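Local coordinates for glucose-binding protein (Thermus thermophilus HB27, PDB 2B3F) that binds galactose and glucose and probably hands the sugar to a binding-protein-dependent transport system, at residues 8-13 against 35-40; 19-24 against 293-298; 115-120 against 307-312. All blocks are in the same frame, centred on the assembly; numbering follows the deposited sequence.

Contact 1 and contact 3 both end at the galactose, and they meet where Lys312 CE packs against Trp9 NE1; contact 2 lies farther out, with its centre about 17 Å from that of contact 1 and about 14 Å from that of contact 3. Contact 1 is partly buried, joining the loop after strand 2-7 to strand 32-37 through van der Waals contacts and water. Contact 2, a buried helix-helix interface, is almost wholly apolar. Contact 3 is also buried but polar, with two direct hydrogen bonds. Helix 15-27 ties contacts 2 and 3 together, since Leu20 also packs on Ser308 of helix 302-312.

Contact 1 of 3, residues 8-13 against 35-40. With GAL (beta-D-galactopyranose), chain G.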
loop_
_atom_site.group_PDB
_atom_site.type_symbol
_atom_site.label_atom_id
_atom_site.label_comp_id
_atom_site.label_asym_id
_atom_site.label_seq_id
_atom_site.Cartn_x
_atom_site.Cartn_y
_atom_site.Cartn_z
ATOM N N TRP A 8 11.957 -1.100 2.214
ATOM C CA TRP A 8 11.536 -1.095 3.622
ATOM C C TRP A 8 11.018 -2.435 4.093
ATOM O O TRP A 8 10.261 -2.529 5.085
ATOM C CB TRP A 8 10.572 0.059 3.908
ATOM C CG TRP A 8 9.264 0.109 3.240
ATOM C CD1 TRP A 8 8.075 -0.401 3.689
ATOM C CD2 TRP A 8 8.953 0.840 2.047
ATOM N NE1 TRP A 8 7.042 -0.057 2.833
ATOM C CE2 TRP A 8 7.561 0.714 1.822
ATOM C CE3 TRP A 8 9.717 1.586 1.143
ATOM C CZ2 TRP A 8 6.927 1.302 0.719
ATOM C CZ3 TRP A 8 9.092 2.157 0.063
ATOM C CH2 TRP A 8 7.719 2.015 -0.141
ATOM N N TRP A 9 11.457 -3.506 3.424
ATOM C CA TRP A 9 10.962 -4.808 3.761
ATOM C C TRP A 9 11.820 -5.482 4.844
ATOM O O TRP A 9 12.420 -6.527 4.656
ATOM C CB TRP A 9 10.825 -5.639 2.485
ATOM C CG TRP A 9 9.705 -5.175 1.620
ATOM C CD1 TRP A 9 8.508 -4.617 2.007
ATOM C CD2 TRP A 9 9.673 -5.235 0.191
ATOM N NE1 TRP A 9 7.743 -4.328 0.898
ATOM C CE2 TRP A 9 8.434 -4.705 -0.225
ATOM C CE3 TRP A 9 10.574 -5.692 -0.772
ATOM C CZ2 TRP A 9 8.070 -4.634 -1.566
ATOM C CZ3 TRP A 9 10.225 -5.585 -2.115
ATOM C CH2 TRP A 9 8.979 -5.091 -2.492
ATOM N N ALA A 10 11.852 -4.835 6.002
ATOM C CA ALA A 10 12.617 -5.301 7.145
ATOM C C ALA A 10 11.788 -6.232 8.011
ATOM O O ALA A 10 10.550 -6.249 7.960
ATOM C CB ALA A 10 13.054 -4.100 7.953
ATOM N N GLY A 11 12.485 -7.002 8.850
ATOM C CA GLY A 11 11.832 -7.818 9.825
ATOM C C GLY A 11 10.882 -8.788 9.184
ATOM O O GLY A 11 11.244 -9.471 8.201
ATOM N N ASP A 12 9.652 -8.820 9.695
ATOM C CA ASP A 12 8.699 -9.799 9.236
ATOM C C ASP A 12 8.102 -9.420 7.880
ATOM O O ASP A 12 7.319 -10.181 7.340
ATOM C CB ASP A 12 7.604 -10.093 10.272
ATOM C CG ASP A 12 6.779 -8.876 10.639
ATOM O OD1 ASP A 12 6.342 -8.113 9.739
ATOM O OD2 ASP A 12 6.527 -8.698 11.877
ATOM N N GLU A 13 8.460 -8.250 7.355
ATOM C CA GLU A 13 8.110 -7.933 5.964
ATOM C C GLU A 13 9.070 -8.549 4.958
ATOM O O GLU A 13 8.794 -8.512 3.739
ATOM C CB GLU A 13 8.022 -6.420 5.765
ATOM C CG GLU A 13 6.921 -5.754 6.616
ATOM C CD GLU A 13 6.294 -4.557 5.949
ATOM O OE1 GLU A 13 6.155 -3.489 6.602
ATOM O OE2 GLU A 13 5.903 -4.696 4.762
ATOM N N ASN A 35 21.265 -6.336 1.241
ATOM C CA ASN A 35 19.854 -6.138 1.521
ATOM C C ASN A 35 19.743 -4.901 2.406
ATOM O O ASN A 35 19.808 -4.991 3.628
ATOM C CB ASN A 35 19.263 -7.372 2.186
ATOM C CG ASN A 35 17.748 -7.263 2.376
ATOM O OD1 ASN A 35 17.152 -6.248 2.031
ATOM N ND2 ASN A 35 17.131 -8.306 2.911
ATOM N N ALA A 36 19.596 -3.747 1.765
ATOM C CA ALA A 36 19.637 -2.442 2.439
ATOM C C ALA A 36 18.230 -1.991 2.810
ATOM O O ALA A 36 17.646 -1.155 2.135
ATOM C CB ALA A 36 20.300 -1.430 1.550
ATOM N N THR A 37 17.691 -2.554 3.888
ATOM C CA THR A 37 16.377 -2.163 4.379
ATOM C C THR A 37 16.443 -0.955 5.322
ATOM O O THR A 37 17.372 -0.825 6.134
ATOM C CB THR A 37 15.706 -3.302 5.126
ATOM O OG1 THR A 37 16.619 -3.815 6.112
ATOM C CG2 THR A 37 15.303 -4.413 4.153
ATOM N N VAL A 38 15.470 -0.070 5.175
ATOM C CA VAL A 38 15.252 1.038 6.108
ATOM C C VAL A 38 13.955 0.719 6.813
ATOM O O VAL A 38 12.900 0.697 6.205
ATOM C CB VAL A 38 15.178 2.412 5.422
ATOM C CG1 VAL A 38 14.855 3.503 6.436
ATOM C CG2 VAL A 38 16.479 2.709 4.715
ATOM N N THR A 39 14.043 0.441 8.112
ATOM C CA THR A 39 12.900 -0.061 8.848
ATOM C C THR A 39 11.860 1.038 9.068
ATOM O O THR A 39 12.200 2.166 9.498
ATOM C CB THR A 39 13.333 -0.585 10.231
ATOM O OG1 THR A 39 14.421 -1.514 10.076
ATOM C CG2 THR A 39 12.144 -1.243 10.969
ATOM N N GLY A 40 10.610 0.725 8.741
ATOM C CA GLY A 40 9.493 1.657 8.932
ATOM C C GLY A 40 8.352 1.360 7.982
ATOM O O GLY A 40 8.526 1.336 6.756
HETATM C C1 GAL G . 3.380 -0.271 1.567
HETATM C C2 GAL G . 4.196 -1.190 0.650
HETATM C C3 GAL G . 4.048 -2.656 1.034
HETATM C C4 GAL G . 4.327 -2.867 2.523
HETATM C C5 GAL G . 3.528 -1.816 3.331
HETATM C C6 GAL G . 3.725 -1.893 4.854
HETATM O O1 GAL G . 3.579 1.073 1.248
HETATM O O2 GAL G . 3.807 -0.956 -0.713
HETATM O O3 GAL G . 4.938 -3.453 0.267
HETATM O O4 GAL G . 5.713 -2.756 2.711
HETATM O O5 GAL G . 3.815 -0.504 2.912
HETATM O O6 GAL G . 4.995 -1.437 5.210
HETATM O O HOH W 1 9.967 -1.806 7.711
HETATM O O HOH W 2 14.680 -8.163 4.796
#
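Two indoles point their pyrrole N-H groups at the sugar from adjacent positions. The Trp8 ring has GAL C1 in its plane at the edge, and NE1 donates a nearly straight hydrogen bond to GAL O5 (3.3 Å, 167°). GAL O4 and the carbonyl oxygen of Gly40 approach this ring obliquely, while the ring of His66 meets it at a steep angle. The Trp9 ring has GAL O3 in plane at its edge; its NE1 donates a hydrogen bond to GAL O3 (3.0 Å) and a weak, more bent one to GAL O4. Glu13 grips the same sugar with both carboxylate oxygens: OE1 accepts from GAL O6 at 2.7 Å and OE2 from GAL O4 at 2.8 Å. Trp224 also donates to OE1. Trp8 CG occupies the crowded position between N and the carbonyl carbon (chi1 63°), and its CB rests 3.3 Å from Val38 O. Farther along, Ala10 CB packs against Thr39 OG1 and Thr37 CB, while Thr37 CG2 lies 3.6 Å from Trp9 O. Two waters complete the join: one links Trp8 O to Gly40 N, the other Trp9 O to Asn35 ND2. The contact lies at the C-terminal ends of the parallel strands 2-7 and 32-37, where water and packing take over from backbone pairing, with Trp8 and Val38 packed on helix 44-55 and Trp9 and Asn35 on helix 15-27.

Contact 2 of 3, residues 19-24 against 293-298; sequences ALIRLY and INWLRL
Tyr24 and Trp295 lie at the heart of the interface between helices 15-27 and 289-299. The edge of the Trp295 six-membered ring is turned toward the face of Tyr24 in an offset edge-to-face pair, with centroids 5.9 Å apart and planes at 64°. The closest side-chain atoms are Trp295 CE3 and Tyr24 CD1, 3.8 Å from each other. The Tyr24 edge runs along the backbone of the other helix, CE1 coming 3.5 Å from Trp295 N. Beyond the aromatic pair, Trp295 CH2 reaches Leu20 CB at 3.7 Å and, more loosely, Ile21 CG1. Leu298 divides its two methyls: CD2 touches both Leu20 O and Tyr24 CB, whereas CD1 meets Leu23 CD2 at 3.7 Å. In Tyr24, Trp295 and Leu298 alike, CG stands anti to the backbone N (chi1 -175° for Tyr24), and this places both rings and the leucine branch between the helices.

The tyrosine hydroxyl is held at the margin of this apolar layer. It hydrogen-bonds to the carbonyl oxygen of Asn291, one turn before Trp295, and accepts from a water that in turn accepts from Asn294 ND2. Asn294 OD1 receives Arg297 NH1 from within its own helix at 3.3 Å, and Arg297 also forms a salt bridge with Glu91. Phe280 meets Trp295 edge-to-face, and Leu3 and Ile5 of strand 2-7 touch its indole. The two short helical segments run at 118° to each other, their axes 10.8 Å apart at closest approach. This is the layered alpha/beta architecture of a periplasmic binding protein lobe, in which helices far apart in sequence pack together over a shared beta-sheet.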
loop_
_atom_site.group_PDB
_atom_site.type_symbol
_atom_site.label_atom_id
_atom_site.label_comp_id
_atom_site.label_asym_id
_atom_site.label_seq_id
_atom_site.Cartn_x
_atom_site.Cartn_y
_atom_site.Cartn_z
ATOM N N ALA A 19 13.226 -14.439 -0.377
ATOM C CA ALA A 19 13.000 -15.506 -1.360
ATOM C C ALA A 19 13.463 -15.057 -2.750
ATOM O O ALA A 19 14.106 -15.828 -3.476
ATOM C CB ALA A 19 11.545 -15.898 -1.385
ATOM N N LEU A 20 13.154 -13.815 -3.130
ATOM C CA LEU A 20 13.661 -13.276 -4.402
ATOM C C LEU A 20 15.174 -13.200 -4.439
ATOM O O LEU A 20 15.788 -13.481 -5.471
ATOM C CB LEU A 20 13.107 -11.879 -4.676
ATOM C CG LEU A 20 11.672 -11.869 -5.134
ATOM C CD1 LEU A 20 11.154 -10.432 -5.141
ATOM C CD2 LEU A 20 11.514 -12.503 -6.540
ATOM N N ILE A 21 15.776 -12.780 -3.334
ATOM C CA ILE A 21 17.217 -12.656 -3.270
ATOM C C ILE A 21 17.879 -14.037 -3.418
ATOM O O ILE A 21 18.889 -14.159 -4.099
ATOM C CB ILE A 21 17.665 -11.946 -1.973
ATOM C CG1 ILE A 21 17.270 -10.465 -2.067
ATOM C CG2 ILE A 21 19.187 -12.080 -1.762
ATOM C CD1 ILE A 21 17.515 -9.647 -0.829
ATOM N N ARG A 22 17.293 -15.056 -2.803
ATOM C CA ARG A 22 17.815 -16.425 -2.917
ATOM C C ARG A 22 17.757 -16.899 -4.367
ATOM O O ARG A 22 18.720 -17.481 -4.863
ATOM C CB ARG A 22 17.057 -17.394 -2.014
ATOM C CG ARG A 22 17.469 -17.270 -0.553
ATOM C CD ARG A 22 17.017 -18.460 0.280
ATOM N NE ARG A 22 15.564 -18.532 0.385
ATOM C CZ ARG A 22 14.825 -17.773 1.200
ATOM N NH1 ARG A 22 15.381 -16.861 1.993
ATOM N NH2 ARG A 22 13.520 -17.928 1.208
ATOM N N LEU A 23 16.632 -16.635 -5.028
ATOM C CA LEU A 23 16.486 -16.899 -6.458
ATOM C C LEU A 23 17.549 -16.174 -7.284
ATOM O O LEU A 23 18.161 -16.746 -8.191
ATOM C CB LEU A 23 15.111 -16.457 -6.923
ATOM C CG LEU A 23 14.393 -17.351 -7.906
ATOM C CD1 LEU A 23 14.010 -18.671 -7.231
ATOM C CD2 LEU A 23 13.158 -16.654 -8.394
ATOM N N TYR A 24 17.770 -14.903 -6.983
ATOM C CA TYR A 24 18.776 -14.118 -7.697
ATOM C C TYR A 24 20.185 -14.722 -7.538
ATOM O O TYR A 24 20.937 -14.836 -8.517
ATOM C CB TYR A 24 18.765 -12.662 -7.201
ATOM C CG TYR A 24 19.691 -11.736 -7.957
ATOM C CD1 TYR A 24 19.256 -11.056 -9.091
ATOM C CD2 TYR A 24 21.013 -11.554 -7.558
ATOM C CE1 TYR A 24 20.110 -10.198 -9.797
ATOM C CE2 TYR A 24 21.871 -10.686 -8.264
ATOM C CZ TYR A 24 21.419 -10.027 -9.386
ATOM O OH TYR A 24 22.269 -9.170 -10.058
ATOM N N ILE A 293 20.068 -4.352 -13.505
ATOM C CA ILE A 293 19.234 -4.722 -14.659
ATOM C C ILE A 293 18.788 -6.178 -14.560
ATOM O O ILE A 293 17.637 -6.511 -14.810
ATOM C CB ILE A 293 19.975 -4.452 -16.002
ATOM C CG1 ILE A 293 20.099 -2.941 -16.237
ATOM C CG2 ILE A 293 19.240 -5.124 -17.154
ATOM C CD1 ILE A 293 21.059 -2.537 -17.330
ATOM N N ASN A 294 19.697 -7.069 -14.171
ATOM C CA ASN A 294 19.321 -8.462 -13.998
ATOM C C ASN A 294 18.324 -8.676 -12.845
ATOM O O ASN A 294 17.468 -9.559 -12.883
ATOM C CB ASN A 294 20.577 -9.318 -13.848
ATOM C CG ASN A 294 21.361 -9.421 -15.169
ATOM O OD1 ASN A 294 20.780 -9.246 -16.240
ATOM N ND2 ASN A 294 22.670 -9.700 -15.087
ATOM N N TRP A 295 18.411 -7.831 -11.822
ATOM C CA TRP A 295 17.402 -7.856 -10.769
ATOM C C TRP A 295 16.036 -7.454 -11.341
ATOM O O TRP A 295 15.034 -8.104 -11.072
ATOM C CB TRP A 295 17.834 -6.942 -9.603
ATOM C CG TRP A 295 16.790 -6.718 -8.546
ATOM C CD1 TRP A 295 16.033 -5.606 -8.390
ATOM C CD2 TRP A 295 16.390 -7.625 -7.507
ATOM N NE1 TRP A 295 15.193 -5.747 -7.318
ATOM C CE2 TRP A 295 15.378 -6.978 -6.761
ATOM C CE3 TRP A 295 16.791 -8.907 -7.127
ATOM C CZ2 TRP A 295 14.773 -7.567 -5.651
ATOM C CZ3 TRP A 295 16.172 -9.506 -6.050
ATOM C CH2 TRP A 295 15.181 -8.823 -5.306
ATOM N N LEU A 296 15.998 -6.388 -12.133
ATOM C CA LEU A 296 14.737 -5.959 -12.772
ATOM C C LEU A 296 14.117 -7.071 -13.623
ATOM O O LEU A 296 12.897 -7.299 -13.603
ATOM C CB LEU A 296 14.957 -4.699 -13.620
ATOM C CG LEU A 296 15.489 -3.462 -12.896
ATOM C CD1 LEU A 296 15.570 -2.285 -13.842
ATOM C CD2 LEU A 296 14.618 -3.132 -11.663
ATOM N N ARG A 297 14.962 -7.784 -14.374
ATOM C CA ARG A 297 14.470 -8.875 -15.208
ATOM C C ARG A 297 13.855 -9.977 -14.365
ATOM O O ARG A 297 12.842 -10.569 -14.739
ATOM C CB ARG A 297 15.596 -9.424 -16.095
ATOM C CG ARG A 297 16.111 -8.403 -17.110
ATOM C CD ARG A 297 17.295 -8.931 -17.910
ATOM N NE ARG A 297 16.931 -10.221 -18.497
ATOM C CZ ARG A 297 17.635 -11.347 -18.396
ATOM N NH1 ARG A 297 18.810 -11.378 -17.768
ATOM N NH2 ARG A 297 17.169 -12.457 -18.973
ATOM N N LEU A 298 14.447 -10.228 -13.197
ATOM C CA LEU A 298 13.898 -11.199 -12.266
ATOM C C LEU A 298 12.572 -10.751 -11.643
ATOM O O LEU A 298 11.595 -11.489 -11.626
ATOM C CB LEU A 298 14.913 -11.522 -11.159
ATOM C CG LEU A 298 14.378 -12.373 -10.005
ATOM C CD1 LEU A 298 13.918 -13.716 -10.474
ATOM C CD2 LEU A 298 15.438 -12.524 -8.914
HETATM O O HOH W 3 23.872 -10.169 -12.478
#

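Contact 3 of 3, residues 115-120 against 307-312. Unlike the reference sequence in segment 307-312: Ser308 (reference Phe). With GAL (beta-D-galactopyranose), chain G.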
loop_
_atom_site.group_PDB
_atom_site.type_symbol
_atom_site.label_atom_id
_atom_site.label_comp_id
_atom_site.label_asym_id
_atom_site.label_seq_id
_atom_site.Cartn_x
_atom_site.Cartn_y
_atom_site.Cartn_z
ATOM N N PRO A 115 7.011 -3.154 -12.052
ATOM C CA PRO A 115 6.138 -3.610 -10.964
ATOM C C PRO A 115 6.374 -5.059 -10.574
ATOM O O PRO A 115 6.508 -5.925 -11.447
ATOM C CB PRO A 115 4.729 -3.425 -11.516
ATOM C CG PRO A 115 4.884 -2.705 -12.812
ATOM C CD PRO A 115 6.254 -2.882 -13.295
ATOM N N VAL A 116 6.434 -5.331 -9.275
ATOM C CA VAL A 116 6.612 -6.689 -8.782
ATOM C C VAL A 116 5.326 -7.313 -8.266
ATOM O O VAL A 116 5.234 -8.525 -8.132
ATOM C CB VAL A 116 7.742 -6.780 -7.735
ATOM C CG1 VAL A 116 7.390 -6.058 -6.452
ATOM C CG2 VAL A 116 8.088 -8.263 -7.441
ATOM N N ASN A 117 4.335 -6.480 -7.961
ATOM C CA ASN A 117 3.132 -6.936 -7.318
ATOM C C ASN A 117 1.976 -5.960 -7.489
ATOM O O ASN A 117 2.108 -4.887 -8.109
ATOM C CB ASN A 117 3.399 -7.188 -5.816
ATOM C CG ASN A 117 3.691 -5.907 -5.038
ATOM O OD1 ASN A 117 3.569 -4.812 -5.557
ATOM N ND2 ASN A 117 4.069 -6.058 -3.764
ATOM N N ILE A 118 0.850 -6.369 -6.942
ATOM C CA ILE A 118 -0.293 -5.506 -6.692
ATOM C C ILE A 118 -0.733 -5.781 -5.247
ATOM O O ILE A 118 -1.015 -6.919 -4.875
ATOM C CB ILE A 118 -1.483 -5.808 -7.639
ATOM C CG1 ILE A 118 -1.096 -5.574 -9.109
ATOM C CG2 ILE A 118 -2.698 -5.000 -7.265
ATOM C CD1 ILE A 118 -0.883 -4.146 -9.516
ATOM N N HIS A 119 -0.756 -4.732 -4.420
ATOM C CA HIS A 119 -1.417 -4.802 -3.125
ATOM C C HIS A 119 -2.760 -4.058 -3.188
ATOM O O HIS A 119 -2.963 -3.138 -3.997
ATOM C CB HIS A 119 -0.565 -4.178 -1.996
ATOM C CG HIS A 119 0.437 -5.100 -1.342
ATOM N ND1 HIS A 119 0.080 -6.203 -0.599
ATOM C CD2 HIS A 119 1.788 -5.013 -1.258
ATOM C CE1 HIS A 119 1.174 -6.760 -0.098
ATOM N NE2 HIS A 119 2.222 -6.059 -0.488
ATOM N N ARG A 120 -3.657 -4.455 -2.299
ATOM C CA ARG A 120 -4.946 -3.808 -2.104
ATOM C C ARG A 120 -4.932 -3.086 -0.755
ATOM O O ARG A 120 -4.558 -3.688 0.267
ATOM C CB ARG A 120 -6.045 -4.854 -2.057
ATOM C CG ARG A 120 -7.422 -4.257 -2.050
ATOM C CD ARG A 120 -8.471 -5.319 -2.216
ATOM N NE ARG A 120 -9.790 -4.739 -2.352
ATOM C CZ ARG A 120 -10.875 -5.448 -2.636
ATOM N NH1 ARG A 120 -10.783 -6.747 -2.796
ATOM N NH2 ARG A 120 -12.042 -4.855 -2.778
ATOM N N THR A 307 7.052 -16.752 -6.969
ATOM C CA THR A 307 7.835 -17.165 -5.794
ATOM C C THR A 307 7.610 -16.224 -4.601
ATOM O O THR A 307 7.331 -16.674 -3.479
ATOM C CB THR A 307 9.320 -17.220 -6.145
ATOM O OG1 THR A 307 9.527 -18.182 -7.201
ATOM C CG2 THR A 307 10.164 -17.610 -4.942
ATOM N N SER A 308 7.718 -14.920 -4.842
ATOM C CA SER A 308 7.665 -13.931 -3.748
ATOM C C SER A 308 6.266 -13.581 -3.276
ATOM O O SER A 308 6.015 -13.486 -2.063
ATOM C CB SER A 308 8.421 -12.670 -4.146
ATOM O OG SER A 308 7.909 -12.124 -5.346
ATOM N N ASN A 309 5.332 -13.355 -4.196
ATOM C CA ASN A 309 4.040 -12.809 -3.794
ATOM C C ASN A 309 3.199 -13.687 -2.888
ATOM O O ASN A 309 2.553 -13.180 -1.987
ATOM C CB ASN A 309 3.253 -12.252 -4.989
ATOM C CG ASN A 309 3.872 -10.980 -5.513
ATOM O OD1 ASN A 309 4.025 -10.011 -4.765
ATOM N ND2 ASN A 309 4.269 -10.971 -6.783
ATOM N N PRO A 310 3.205 -15.013 -3.093
ATOM C CA PRO A 310 2.478 -15.846 -2.120
ATOM C C PRO A 310 2.933 -15.659 -0.649
ATOM O O PRO A 310 2.120 -15.809 0.273
ATOM C CB PRO A 310 2.741 -17.277 -2.619
ATOM C CG PRO A 310 2.968 -17.102 -4.124
ATOM C CD PRO A 310 3.748 -15.806 -4.215
ATOM N N LEU A 311 4.204 -15.348 -0.449
ATOM C CA LEU A 311 4.733 -15.047 0.893
ATOM C C LEU A 311 4.303 -13.666 1.403
ATOM O O LEU A 311 4.125 -13.452 2.609
ATOM C CB LEU A 311 6.255 -15.110 0.885
ATOM C CG LEU A 311 6.851 -16.490 0.600
ATOM C CD1 LEU A 311 8.362 -16.394 0.321
ATOM C CD2 LEU A 311 6.575 -17.403 1.795
ATOM N N LYS A 312 4.147 -12.735 0.474
ATOM C CA LYS A 312 3.929 -11.307 0.786
ATOM C C LYS A 312 2.495 -10.932 1.139
ATOM O O LYS A 312 2.285 -9.999 1.922
ATOM C CB LYS A 312 4.367 -10.472 -0.417
ATOM C CG LYS A 312 4.448 -8.969 -0.201
ATOM C CD LYS A 312 5.578 -8.526 0.670
ATOM C CE LYS A 312 5.830 -7.032 0.489
ATOM N NZ LYS A 312 4.641 -6.241 0.935
HETATM C C1 GAL G . 3.380 -0.271 1.567
HETATM C C2 GAL G . 4.196 -1.190 0.650
HETATM C C3 GAL G . 4.048 -2.656 1.034
HETATM C C4 GAL G . 4.327 -2.867 2.523
HETATM C C5 GAL G . 3.528 -1.816 3.331
HETATM C C6 GAL G . 3.725 -1.893 4.854
HETATM O O1 GAL G . 3.579 1.073 1.248
HETATM O O2 GAL G . 3.807 -0.956 -0.713
HETATM O O3 GAL G . 4.938 -3.453 0.267
HETATM O O4 GAL G . 5.713 -2.756 2.711
HETATM O O5 GAL G . 3.815 -0.504 2.912
HETATM O O6 GAL G . 4.995 -1.437 5.210
#
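Lys312 bends twice so that its ammonium bonds to both a histidine and the sugar. CG is anti to the backbone N (chi1 -170°), the chain turns at chi2 (71°), extends through chi3, and turns again at chi4. NZ thereby donates to His119 NE2 at 2.8 Å, close to the imidazole plane, and to GAL O3 at 2.9 Å. His119 has CG beside its backbone N and anti to the carbonyl carbon, and its other nitrogen, ND1, is hydrogen-bonded to Asp243. Together the Asp243 and lysine bonds hold the ring's rotation, consistent with a proton on ND1 and NE2 as acceptor. The lysine chain also crosses the ring at about a right angle, with CG 3.7 Å from His119 NE2.

One turn earlier, Asn309, with CG, as in His119, anti to the carbonyl carbon, sends ND2 to Val116 O along a nearly straight 3.0 Å bond (168°) lying in the carbonyl plane. Its OD1, hydrogen-bonded to Ser314, sits 3.1 Å from Asn117 CB. Asn117 holds its own CG in the crowded position between N and the carbonyl carbon, and OD1 accepts from the backbone N of Asp278, which itself binds the galactose. The arrangement belongs to this solute-binding protein's galactose pocket, lined by His119 and Lys312: Asn309 ties the last turn of helix 302-312 to Val116, and from that turn Lys312 reaches the sugar.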